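Local coordinates for PhnB protein (Bacillus cereus, PDB 3OMS) that is of unconfirmed function but belongs to the glyoxalase clan and may act as a 3-demethylubiquinone-9 3-methyltransferase, at residues 25-28 with 29-32; 88-91 with 92-96; 109-112 with 113-117. All blocks are in the same frame, centred on the assembly; numbering follows the deposited sequence. Where two conformers were deposited one is given.

Overall arrangement
The three contacts are local turns and caps in a chain whose two mixed four-stranded sheets are consistent with the paired-module fold of the glyoxalase clan. Contact 1 lies at the end of helix 21-29, contact 2 at the start of helix 92-103. Contact 3 lies past that helix, on strand 107-111, outermost in its sheet within this chain, and the turn after it. Contacts 2 and 3 touch: Ile-95 CD1 meets Leu-112 CD1 at 3.8 Å, and their centres are 14 Å apart. Contacts 1 and 2 have centres 16 Å apart. They do not touch, but Lys-10 of the second subunit reaches both. A bound 1,2-ethanediol lies on Tyr-115 in contact 3.

Contact 1: residues 25-28 with 29-32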
HETATM    1  N   MSE A  25      -9.946   7.678   7.936  1.00 28.04           N
HETATM    2  CA  MSE A  25      -9.472   8.837   7.211  1.00 29.54           C
HETATM    3  C   MSE A  25      -9.379  10.088   8.061  1.00 30.30           C
HETATM    4  O   MSE A  25      -8.397  10.834   8.005  1.00 30.95           O
HETATM    5  CB  MSE A  25     -10.431   9.103   6.037  1.00 29.72           C
HETATM    6  CG  MSE A  25     -10.007  10.048   5.053  1.00 35.29           C
HETATM    7 SE   MSE A  25     -11.134   9.683   3.416  0.65 34.42          SE
HETATM    8  CE  MSE A  25     -12.901   9.934   4.267  1.00 38.47           C
ATOM      9  N   ASN A  26     -10.417  10.344   8.846  1.00 30.57           N
ATOM     10  CA  ASN A  26     -10.371  11.474   9.768  1.00 33.03           C
ATOM     11  C   ASN A  26      -9.188  11.357  10.739  1.00 32.17           C
ATOM     12  O   ASN A  26      -8.507  12.350  11.038  1.00 33.61           O
ATOM     13  CB  ASN A  26     -11.735  11.656  10.475  1.00 34.74           C
ATOM     14  CG  ASN A  26     -12.752  12.397   9.572  1.00 37.07           C
ATOM     15  OD1 ASN A  26     -12.622  13.571   9.344  1.00 45.48           O
ATOM     16  ND2 ASN A  26     -13.708  11.701   9.057  1.00 45.28           N
ATOM     17  N   PHE A  27      -8.916  10.140  11.192  1.00 31.61           N
ATOM     18  CA  PHE A  27      -7.777   9.881  12.090  1.00 31.06           C
ATOM     19  C   PHE A  27      -6.474  10.133  11.385  1.00 30.29           C
ATOM     20  O   PHE A  27      -5.648  10.913  11.879  1.00 30.70           O
ATOM     21  CB  PHE A  27      -7.850   8.441  12.603  1.00 31.54           C
ATOM     22  CG  PHE A  27      -6.685   8.032  13.473  1.00 31.10           C
ATOM     23  CD1 PHE A  27      -6.334   8.771  14.592  1.00 36.60           C
ATOM     24  CD2 PHE A  27      -5.995   6.860  13.200  1.00 33.49           C
ATOM     25  CE1 PHE A  27      -5.284   8.354  15.433  1.00 36.83           C
ATOM     26  CE2 PHE A  27      -4.967   6.431  14.019  1.00 34.83           C
ATOM     27  CZ  PHE A  27      -4.605   7.168  15.124  1.00 36.24           C
ATOM     28  N   TYR A  28      -6.301   9.562  10.189  1.00 28.46           N
ATOM     29  CA  TYR A  28      -5.002   9.663   9.486  1.00 28.01           C
ATOM     30  C   TYR A  28      -4.672  11.095   9.089  1.00 29.01           C
ATOM     31  O   TYR A  28      -3.544  11.556   9.234  1.00 29.50           O
ATOM     32  CB  TYR A  28      -4.981   8.788   8.236  1.00 26.67           C
ATOM     33  CG  TYR A  28      -5.125   7.305   8.516  1.00 27.35           C
ATOM     34  CD1 TYR A  28      -4.719   6.727   9.749  1.00 24.70           C
ATOM     35  CD2 TYR A  28      -5.628   6.465   7.547  1.00 26.39           C
ATOM     36  CE1 TYR A  28      -4.859   5.376   9.952  1.00 28.23           C
ATOM     37  CE2 TYR A  28      -5.801   5.156   7.750  1.00 25.22           C
ATOM     38  CZ  TYR A  28      -5.409   4.588   8.951  1.00 26.09           C
ATOM     39  OH  TYR A  28      -5.562   3.237   9.054  1.00 25.23           O
ATOM     40  N   THR A  29      -5.664  11.817   8.600  1.00 30.12           N
ATOM     41  CA  THR A  29      -5.408  13.166   8.152  1.00 31.09           C
ATOM     42  C   THR A  29      -5.082  14.101   9.337  1.00 33.17           C
ATOM     43  O   THR A  29      -4.565  15.178   9.127  1.00 34.14           O
ATOM     44  CB  THR A  29      -6.553  13.761   7.334  1.00 31.05           C
ATOM     45  OG1 THR A  29      -7.746  13.701   8.091  1.00 30.04           O
ATOM     46  CG2 THR A  29      -6.766  13.026   6.014  1.00 29.27           C
ATOM     47  N   SER A  30      -5.359  13.687  10.570  1.00 35.07           N
ATOM     48  CA  SER A  30      -4.959  14.478  11.751  1.00 36.87           C
ATOM     49  C   SER A  30      -3.489  14.308  12.189  1.00 38.12           C
ATOM     50  O   SER A  30      -3.001  15.070  13.056  1.00 39.57           O
ATOM     51  CB  SER A  30      -5.863  14.121  12.935  1.00 37.97           C
ATOM     52  OG  SER A  30      -5.443  12.909  13.590  1.00 37.93           O
ATOM     53  N   LEU A  31      -2.772  13.356  11.597  1.00 36.42           N
ATOM     54  CA  LEU A  31      -1.469  12.940  12.090  1.00 37.52           C
ATOM     55  C   LEU A  31      -0.321  13.619  11.393  1.00 39.38           C
ATOM     56  O   LEU A  31       0.794  13.625  11.907  1.00 39.05           O
ATOM     57  CB  LEU A  31      -1.286  11.427  11.884  1.00 36.91           C
ATOM     58  CG  LEU A  31      -2.277  10.521  12.605  1.00 38.39           C
ATOM     59  CD1 LEU A  31      -1.938   9.073  12.275  1.00 38.13           C
ATOM     60  CD2 LEU A  31      -2.244  10.773  14.100  1.00 40.05           C
ATOM     61  N   PHE A  32      -0.573  14.149  10.191  1.00 39.78           N
ATOM     62  CA  PHE A  32       0.485  14.712   9.378  1.00 40.62           C
ATOM     63  C   PHE A  32       0.085  16.084   8.865  1.00 42.00           C
ATOM     64  O   PHE A  32      -1.104  16.382   8.663  1.00 41.30           O
ATOM     65  CB  PHE A  32       0.779  13.795   8.162  1.00 39.74           C
ATOM     66  CG  PHE A  32       1.077  12.375   8.528  1.00 38.82           C
ATOM     67  CD1 PHE A  32       2.311  12.031   9.066  1.00 40.16           C
ATOM     68  CD2 PHE A  32       0.135  11.371   8.339  1.00 36.98           C
ATOM     69  CE1 PHE A  32       2.575  10.710   9.435  1.00 38.55           C
ATOM     70  CE2 PHE A  32       0.394  10.060   8.717  1.00 35.83           C
ATOM     71  CZ  PHE A  32       1.609   9.727   9.250  1.00 39.25           C
TER
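At the C-terminal part of helix 21-29 the hydroxyls of Thr-29 and Ser-30 bond back to the carbonyls of Met-25 and Phe-27. Met-25, a selenomethionine, uses its O twice. Thr-29 N reaches it at 3.0 Å in the regular helical bond, and Thr-29 OG1 reaches the same O at 2.9 Å. The two donors come from opposite faces of the carbonyl plane. The Thr-29 hydroxyl gets there because chi1 of 56° tucks it between the backbone N and the carbonyl carbon. Phe-27 O is also gripped twice. Ser-30 OG lies 2.6 Å from Phe-27 O, in the carbonyl plane and on a lone pair. Ser-30 N comes to that O at 3.1 Å from above the plane, and makes a weak bond to Asn-26 O as well. Leu-31 N bonds Tyr-28 O at 3.1 Å, again three residues back.

Leu-31 lies against two rings. Its CD2 is 4.1 Å from Phe-27 CE1, and the two side chains cross obliquely. Its CD1 lies over one face of the Phe-27 ring and at the edge of the Tyr-28 ring. Tyr-28 OH is bonded to Asp-126, and Met-25 packs on Ala-57 and Phe-59 of strand 54-61. A helix laid on a sheet in this way is consistent with the beta-alpha-beta-beta-beta fold of the glyoxalase clan.

Contact 2: residues 88-91 with 92-96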
ATOM      1  N   THR A  88       8.672   8.601   6.996  1.00 33.18           N
ATOM      2  CA  THR A  88       9.935   9.185   7.416  1.00 36.22           C
ATOM      3  C   THR A  88       9.604  10.537   8.074  1.00 38.15           C
ATOM      4  O   THR A  88       8.903  11.346   7.520  1.00 37.07           O
ATOM      5  CB  THR A  88      10.944   9.283   6.270  1.00 39.33           C
ATOM      6  OG1 THR A  88      10.522  10.314   5.379  1.00 43.97           O
ATOM      7  CG2 THR A  88      11.054   7.933   5.530  1.00 35.56           C
ATOM      8  N   CYS A  89      10.028  10.691   9.320  1.00 40.66           N
ATOM      9  CA  CYS A  89       9.665  11.814  10.172  1.00 42.58           C
ATOM     10  C   CYS A  89      10.914  12.692  10.239  1.00 46.07           C
ATOM     11  O   CYS A  89      12.040  12.171  10.191  1.00 46.63           O
ATOM     12  CB  CYS A  89       9.252  11.293  11.569  1.00 42.33           C
ATOM     13  SG  CYS A  89       7.851  10.073  11.650  1.00 40.17           S
ATOM     14  N   GLU A  90      10.735  14.011  10.343  1.00 48.98           N
ATOM     15  CA  GLU A  90      11.832  15.002  10.376  0.50 51.37           C
ATOM     16  C   GLU A  90      12.440  15.144  11.770  1.00 52.46           C
ATOM     17  O   GLU A  90      13.654  15.442  11.934  1.00 54.35           O
ATOM     18  CB  GLU A  90      11.309  16.396   9.976  0.50 52.98           C
ATOM     19  CG  GLU A  90      10.945  16.588   8.494  0.50 54.92           C
ATOM     20  CD  GLU A  90       9.688  15.846   8.083  0.50 53.84           C
ATOM     21  OE1 GLU A  90       8.587  16.260   8.494  0.50 53.65           O
ATOM     22  OE2 GLU A  90       9.807  14.847   7.336  0.50 56.21           O
ATOM     23  N   THR A  91      11.580  14.999  12.788  1.00 49.87           N
ATOM     24  CA  THR A  91      11.996  15.198  14.185  1.00 50.82           C
ATOM     25  C   THR A  91      11.538  14.086  15.115  1.00 49.69           C
ATOM     26  O   THR A  91      10.544  13.374  14.829  1.00 46.02           O
ATOM     27  CB  THR A  91      11.437  16.490  14.771  1.00 52.10           C
ATOM     28  OG1 THR A  91      10.010  16.431  14.768  1.00 47.86           O
ATOM     29  CG2 THR A  91      11.924  17.737  13.976  1.00 53.15           C
ATOM     30  N   GLU A  92      12.313  13.931  16.186  1.00 50.97           N
ATOM     31  CA  GLU A  92      12.014  13.045  17.301  1.00 51.37           C
ATOM     32  C   GLU A  92      10.628  13.303  17.852  1.00 49.75           C
ATOM     33  O   GLU A  92       9.871  12.368  18.093  1.00 48.34           O
ATOM     34  CB  GLU A  92      13.044  13.241  18.417  1.00 54.97           C
ATOM     35  CG  GLU A  92      14.193  12.235  18.376  1.00 59.44           C
ATOM     36  CD  GLU A  92      13.951  11.040  19.292  1.00 64.12           C
ATOM     37  OE1 GLU A  92      12.851  10.435  19.227  1.00 67.49           O
ATOM     38  OE2 GLU A  92      14.853  10.718  20.092  1.00 68.78           O
ATOM     39  N   GLU A  93      10.280  14.569  18.026  1.00 50.38           N
ATOM     40  CA  GLU A  93       8.953  14.913  18.499  1.00 49.79           C
ATOM     41  C   GLU A  93       7.876  14.364  17.585  1.00 45.95           C
ATOM     42  O   GLU A  93       6.884  13.812  18.058  1.00 42.42           O
ATOM     43  CB  GLU A  93       8.790  16.415  18.622  1.00 53.23           C
ATOM     44  CG  GLU A  93       7.343  16.875  18.832  1.00 56.47           C
ATOM     45  CD  GLU A  93       7.237  18.329  19.311  1.00 63.88           C
ATOM     46  OE1 GLU A  93       8.221  18.860  19.887  1.00 69.26           O
ATOM     47  OE2 GLU A  93       6.156  18.933  19.110  1.00 67.85           O
ATOM     48  N   GLU A  94       8.061  14.522  16.270  1.00 43.47           N
ATOM     49  CA  GLU A  94       7.052  14.069  15.354  1.00 40.73           C
ATOM     50  C   GLU A  94       6.921  12.545  15.437  1.00 37.44           C
ATOM     51  O   GLU A  94       5.812  12.038  15.456  1.00 35.06           O
ATOM     52  CB  GLU A  94       7.375  14.491  13.918  1.00 40.96           C
ATOM     53  CG  GLU A  94       6.453  13.876  12.868  1.00 41.93           C
ATOM     54  CD  GLU A  94       6.986  13.998  11.416  1.00 45.78           C
ATOM     55  OE1 GLU A  94       8.092  14.540  11.165  1.00 48.38           O
ATOM     56  OE2 GLU A  94       6.312  13.468  10.538  1.00 48.13           O
ATOM     57  N   ILE A  95       8.032  11.815  15.435  1.00 37.24           N
ATOM     58  CA  ILE A  95       7.954  10.351  15.392  1.00 35.25           C
ATOM     59  C   ILE A  95       7.326   9.828  16.690  1.00 34.67           C
ATOM     60  O   ILE A  95       6.455   8.932  16.664  1.00 32.14           O
ATOM     61  CB  ILE A  95       9.313   9.647  15.041  1.00 35.38           C
ATOM     62  CG1 ILE A  95       9.048   8.136  14.830  1.00 36.10           C
ATOM     63  CG2 ILE A  95      10.405   9.850  16.157  1.00 37.15           C
ATOM     64  CD1 ILE A  95      10.189   7.323  14.113  1.00 37.43           C
ATOM     65  N   ASP A  96       7.703  10.434  17.817  1.00 36.53           N
ATOM     66  CA  ASP A  96       7.155  10.065  19.136  1.00 37.71           C
ATOM     67  C   ASP A  96       5.651  10.258  19.168  1.00 37.28           C
ATOM     68  O   ASP A  96       4.905   9.369  19.614  1.00 36.90           O
ATOM     69  CB  ASP A  96       7.798  10.896  20.269  1.00 39.98           C
ATOM     70  CG  ASP A  96       9.230  10.484  20.557  1.00 43.65           C
ATOM     71  OD1 ASP A  96       9.683   9.380  20.144  1.00 40.61           O
ATOM     72  OD2 ASP A  96       9.939  11.285  21.207  1.00 45.53           O
TER
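The backbone leaves strand 83-89 at Cys-89, turns through Glu-90 and Thr-91, and enters helix 92-103, whose first turn closes with Ile-95 N on Thr-91 O at 3.0 Å. Thr-91 is the N-cap. Its OG1 accepts from Glu-94 N at 3.1 Å, with an N-H...O angle of 154°. A chi1 of 62° sets OG1 between the backbone N and the carbonyl carbon of Thr-91, facing Glu-94 N.

The Glu-94 side chain runs the other way, back towards the strand. Its extended chain carries OE1 to Glu-90 N, 2.8 Å away. The N-H meets the syn side of the carboxylate, 33° out of its plane. The CD of Glu-94 rests against Cys-89 CB at 3.5 Å. Beside it, Cys-89 SG packs on Ile-95 CB at 3.7 Å.

Glu-94 OE2 forms a salt bridge with Lys-10 of the second subunit. In one of its two conformers Glu-90 OE1 joins the same lysine, a more doubtful link. The backbone N of Thr-91 is buried without a partner. Two side-chain bonds, from Glu-94 N to Thr-91 OG1 and from Glu-90 N to Glu-94 OE1, thus tie the connecting turn to the first turn of the helix, and Glu-94 ties it to the neighbouring subunit.

Contact 3: residues 109-112 with 113-117; sequences LMPL and GSYPF. With EDO (1,2-ethanediol), chain B.
Tyr-115 swings its ring back across the turn and gives its phenol hydroxyl to a main-chain carbonyl four residues earlier. Tyr-115 OH donates to Pro-111 O at 2.6 Å, a short bond that lies in the carbonyl plane and on a lone pair, with a C=O...O angle of 139°. The carbonyl O is met at the ring edge, near the ring plane. The chain between them goes round a corner at Leu-112 and Gly-113, and the bond spans its mouth. The hydroxyl also touches the proline ring: Pro-111 CD is 3.3 Å from Tyr-115 OH, and the two side chains cross at about a right angle.

Met-110, a selenomethionine, lies beside the tyrosine. Its chain bends at chi3 (74°), which brings the terminal methyl between two aromatic groups. The methyl CE is 3.5 Å from Tyr-115 CE1, approaching that ring obliquely. The same CE lies 3.7 Å from Phe-117 CZ, at the edge of the phenylalanine ring and in its plane. Phe-117 in turn stacks edge-to-face with Phe-121.

A bound 1,2-ethanediol, probably from the crystallisation liquor, lies over one face of the Tyr-115 ring. Its O2 donates to Ser-114 O at 2.8 Å. A classic beta bulge sets both Leu-109 and Met-110 opposite Trp-123. The short hydroxyl bond and the methyl contact together would limit rotation of the tyrosine ring across the turn at the protein surface.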
ATOM      1  N   LEU A 109       4.623  -4.328  16.540  1.00 27.67           N
ATOM      2  CA  LEU A 109       5.418  -5.357  15.903  1.00 28.74           C
ATOM      3  C   LEU A 109       6.901  -5.204  16.311  1.00 29.62           C
ATOM      4  O   LEU A 109       7.569  -6.193  16.643  1.00 31.14           O
ATOM      5  CB  LEU A 109       5.227  -5.284  14.397  1.00 28.32           C
ATOM      6  CG  LEU A 109       3.781  -5.465  13.926  1.00 27.08           C
ATOM      7  CD1 LEU A 109       3.664  -5.490  12.377  1.00 30.06           C
ATOM      8  CD2 LEU A 109       3.292  -6.804  14.556  1.00 32.87           C
HETATM    9  N   MSE A 110       7.395  -3.963  16.236  1.00 28.58           N
HETATM   10  CA  MSE A 110       8.689  -3.559  16.770  1.00 30.57           C
HETATM   11  C   MSE A 110       8.523  -2.233  17.508  1.00 29.55           C
HETATM   12  O   MSE A 110       8.121  -1.211  16.907  1.00 27.81           O
HETATM   13  CB  MSE A 110       9.748  -3.434  15.652  1.00 30.49           C
HETATM   14  CG  MSE A 110       9.955  -4.777  14.967  1.00 33.68           C
HETATM   15 SE   MSE A 110      11.200  -4.632  13.443  0.65 41.06          SE
HETATM   16  CE  MSE A 110      12.806  -4.448  14.475  1.00 42.77           C
ATOM     17  N   PRO A 111       8.819  -2.240  18.810  1.00 30.65           N
ATOM     18  CA  PRO A 111       8.594  -1.038  19.584  1.00 30.63           C
ATOM     19  C   PRO A 111       9.494   0.090  19.120  1.00 31.61           C
ATOM     20  O   PRO A 111      10.603  -0.162  18.606  1.00 32.17           O
ATOM     21  CB  PRO A 111       8.953  -1.474  20.995  1.00 32.88           C
ATOM     22  CG  PRO A 111       9.895  -2.565  20.844  1.00 34.00           C
ATOM     23  CD  PRO A 111       9.392  -3.314  19.643  1.00 32.68           C
ATOM     24  N   LEU A 112       9.037   1.322  19.327  1.00 31.63           N
ATOM     25  CA  LEU A 112       9.742   2.517  18.879  1.00 31.07           C
ATOM     26  C   LEU A 112      10.994   2.707  19.706  1.00 33.64           C
ATOM     27  O   LEU A 112      10.935   2.876  20.954  1.00 32.88           O
ATOM     28  CB  LEU A 112       8.858   3.740  18.988  1.00 30.40           C
ATOM     29  CG  LEU A 112       9.527   5.045  18.506  1.00 32.72           C
ATOM     30  CD1 LEU A 112       9.888   4.918  17.049  1.00 30.48           C
ATOM     31  CD2 LEU A 112       8.630   6.262  18.757  1.00 30.37           C
ATOM     32  N   GLY A 113      12.147   2.727  19.028  1.00 33.67           N
ATOM     33  CA  GLY A 113      13.398   2.914  19.731  1.00 37.32           C
ATOM     34  C   GLY A 113      14.584   2.811  18.808  1.00 40.23           C
ATOM     35  O   GLY A 113      14.425   2.906  17.585  1.00 38.86           O
ATOM     36  N   SER A 114      15.755   2.597  19.410  1.00 44.53           N
ATOM     37  CA  SER A 114      16.996   2.491  18.648  0.50 46.99           C
ATOM     38  C   SER A 114      17.241   1.055  18.207  1.00 48.07           C
ATOM     39  O   SER A 114      16.988   0.085  18.960  1.00 48.26           O
ATOM     40  CB  SER A 114      18.185   3.013  19.457  0.50 49.82           C
ATOM     41  OG  SER A 114      18.104   4.424  19.600  0.50 50.27           O
ATOM     42  N   TYR A 115      17.731   0.919  16.975  1.00 49.75           N
ATOM     43  CA  TYR A 115      18.075  -0.392  16.434  1.00 51.40           C
ATOM     44  C   TYR A 115      19.419  -0.299  15.696  1.00 55.30           C
ATOM     45  O   TYR A 115      19.868   0.811  15.376  1.00 56.09           O
ATOM     46  CB  TYR A 115      16.983  -0.843  15.488  1.00 49.47           C
ATOM     47  CG  TYR A 115      15.683  -1.231  16.165  1.00 45.69           C
ATOM     48  CD1 TYR A 115      15.468  -2.517  16.627  1.00 44.66           C
ATOM     49  CD2 TYR A 115      14.670  -0.306  16.321  1.00 44.50           C
ATOM     50  CE1 TYR A 115      14.249  -2.884  17.223  1.00 43.54           C
ATOM     51  CE2 TYR A 115      13.471  -0.647  16.930  1.00 40.42           C
ATOM     52  CZ  TYR A 115      13.262  -1.923  17.389  1.00 40.63           C
ATOM     53  OH  TYR A 115      12.049  -2.225  17.960  1.00 38.46           O
ATOM     54  N   PRO A 116      20.059  -1.449  15.413  1.00 58.57           N
ATOM     55  CA  PRO A 116      21.343  -1.300  14.675  1.00 61.86           C
ATOM     56  C   PRO A 116      21.156  -0.524  13.350  1.00 61.97           C
ATOM     57  O   PRO A 116      21.969   0.353  13.020  1.00 63.86           O
ATOM     58  CB  PRO A 116      21.793  -2.746  14.460  1.00 62.54           C
ATOM     59  CG  PRO A 116      21.134  -3.514  15.641  1.00 61.99           C
ATOM     60  CD  PRO A 116      19.770  -2.859  15.758  1.00 58.18           C
ATOM     61  N   PHE A 117      20.047  -0.785  12.659  1.00 60.13           N
ATOM     62  CA  PHE A 117      19.773  -0.175  11.352  1.00 59.62           C
ATOM     63  C   PHE A 117      19.215   1.258  11.397  1.00 58.46           C
ATOM     64  O   PHE A 117      19.053   1.879  10.340  1.00 58.39           O
ATOM     65  CB  PHE A 117      18.843  -1.088  10.513  1.00 58.84           C
ATOM     66  CG  PHE A 117      17.585  -1.561  11.247  1.00 58.69           C
ATOM     67  CD1 PHE A 117      16.381  -0.853  11.129  1.00 59.11           C
ATOM     68  CD2 PHE A 117      17.609  -2.724  12.035  1.00 60.49           C
ATOM     69  CE1 PHE A 117      15.227  -1.278  11.806  1.00 57.05           C
ATOM     70  CE2 PHE A 117      16.461  -3.153  12.720  1.00 60.32           C
ATOM     71  CZ  PHE A 117      15.269  -2.432  12.589  1.00 57.63           C
TER
HETATM   72  C1  EDO B 501      14.356  -2.496  20.692  1.00 26.29           C
HETATM   73  O1  EDO B 501      14.828  -3.106  21.904  1.00 27.25           O
HETATM   74  C2  EDO B 501      14.066  -1.007  20.888  1.00 25.47           C
HETATM   75  O2  EDO B 501      15.278  -0.250  21.099  1.00 25.16           O